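PDB 5BKA: hydroxylacyl-CoA dehydrogenase from Streptomyces coelicolor, which belongs to the SnoaL-like branch of the NTF2 superfamily and probably takes part in biosynthesis of the polyketide actinorhodin. Local coordinates for residues Q23-G27 / R28-G32. Sequence-based numbering, arbitrary orientation.
Sequences QKLDG and RDFAG
A chi1 of -177° swings the Asp29 carboxylate away from its backbone N, and one of -67° sets Lys24 CG opposite its carbonyl carbon; the two side chains run side by side, Lys24 CD lying 3.7 Å from Asp29 OD2. The backbone that joins them forms a Schellman motif, a classic way to end a helix, here closing helix 10-26 of the NTF2-like fold just before helix 30-35. Arg28, the C-prime residue, takes a positive phi (56°) that turns the chain out of the helix. Asp29 N reaches back to Lys24 O at 2.8 Å. Arg28 N meets Leu25 O at 3.1 Å from above the carbonyl plane. Asp29 then serves as N-cap of the next helix, its OD1 accepting from Gly32 N at 2.9 Å, approached from above the carboxylate plane. With an alanine in place of Asp29 the carboxylate is gone, and Gly32 N would probably lose its capping acceptor. The charged ends, Lys24 NZ and Asp29 OD2, stay 4.8 Å apart, short of a salt bridge. Beyond the turn, Leu25 and Phe30 both pack on Leu62 of helix 54-67, while Asp26 OD2 is hydrogen-bonded to Tyr98 OH of the second subunit. Across the bend, Leu25 CD1 touches Phe30 CD1 at 4.1 Å.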
# COMPACT_ATOMS: atom_id res chain seq x y z
N GLN B 23 -11.95 3.14 -1.87
CA GLN B 23 -12.13 4.56 -2.13
C GLN B 23 -13.61 4.95 -2.07
O GLN B 23 -13.94 6.06 -1.66
CB GLN B 23 -11.52 4.94 -3.47
CG GLN B 23 -10.00 5.06 -3.44
CD GLN B 23 -9.44 5.69 -4.70
OE1 GLN B 23 -10.10 6.48 -5.37
NE2 GLN B 23 -8.20 5.33 -5.03
N LYS B 24 -14.49 4.04 -2.50
CA LYS B 24 -15.93 4.26 -2.31
C LYS B 24 -16.29 4.30 -0.83
O LYS B 24 -16.97 5.23 -0.38
CB LYS B 24 -16.71 3.16 -3.04
CG LYS B 24 -16.57 3.24 -4.56
CD LYS B 24 -17.39 2.18 -5.27
CE LYS B 24 -17.25 2.32 -6.78
NZ LYS B 24 -18.17 1.42 -7.51
N LEU B 25 -15.85 3.30 -0.07
CA LEU B 25 -16.13 3.26 1.37
C LEU B 25 -15.67 4.53 2.06
O LEU B 25 -16.42 5.15 2.83
CB LEU B 25 -15.47 2.03 1.99
CG LEU B 25 -15.59 1.89 3.52
CD1 LEU B 25 -17.03 1.59 3.92
CD2 LEU B 25 -14.65 0.81 4.04
N ASP B 26 -14.42 4.93 1.81
CA ASP B 26 -13.87 6.12 2.46
C ASP B 26 -14.48 7.42 1.93
O ASP B 26 -14.42 8.44 2.63
CB ASP B 26 -12.35 6.15 2.27
CG ASP B 26 -11.65 5.05 3.04
OD1 ASP B 26 -12.17 4.64 4.10
OD2 ASP B 26 -10.58 4.57 2.59
N GLY B 27 -15.06 7.40 0.73
CA GLY B 27 -15.81 8.50 0.18
C GLY B 27 -17.27 8.51 0.55
O GLY B 27 -18.05 9.24 -0.08
N ARG B 28 -17.66 7.74 1.57
CA ARG B 28 -19.05 7.60 1.99
C ARG B 28 -19.98 7.15 0.87
O ARG B 28 -21.15 7.55 0.84
CB ARG B 28 -19.62 8.90 2.54
CG ARG B 28 -19.43 9.22 3.95
CD ARG B 28 -18.93 10.60 4.18
NE ARG B 28 -19.91 11.52 3.61
CZ ARG B 28 -20.29 12.69 4.12
NH1 ARG B 28 -20.12 12.94 5.44
NH2 ARG B 28 -21.09 13.47 3.42
N ASP B 29 -19.48 6.34 -0.05
CA ASP B 29 -20.33 5.69 -1.04
C ASP B 29 -20.67 4.29 -0.53
O ASP B 29 -20.18 3.28 -1.02
CB ASP B 29 -19.63 5.64 -2.39
CG ASP B 29 -20.48 5.03 -3.48
OD1 ASP B 29 -21.70 4.87 -3.27
OD2 ASP B 29 -19.92 4.73 -4.55
N PHE B 30 -21.51 4.26 0.51
CA PHE B 30 -21.81 2.99 1.17
C PHE B 30 -22.58 2.04 0.26
O PHE B 30 -22.37 0.83 0.30
CB PHE B 30 -22.57 3.25 2.47
CG PHE B 30 -21.81 4.08 3.45
CD1 PHE B 30 -20.47 3.84 3.69
CD2 PHE B 30 -22.42 5.13 4.11
CE1 PHE B 30 -19.75 4.61 4.58
CE2 PHE B 30 -21.71 5.91 5.00
CZ PHE B 30 -20.38 5.65 5.24
N ALA B 31 -23.48 2.58 -0.57
CA ALA B 31 -24.20 1.74 -1.53
C ALA B 31 -23.27 1.21 -2.61
O ALA B 31 -23.34 0.04 -2.98
CB ALA B 31 -25.36 2.53 -2.15
N GLY B 32 -22.38 2.07 -3.12
CA GLY B 32 -21.40 1.60 -4.09
C GLY B 32 -20.47 0.55 -3.51
O GLY B 32 -20.10 -0.41 -4.19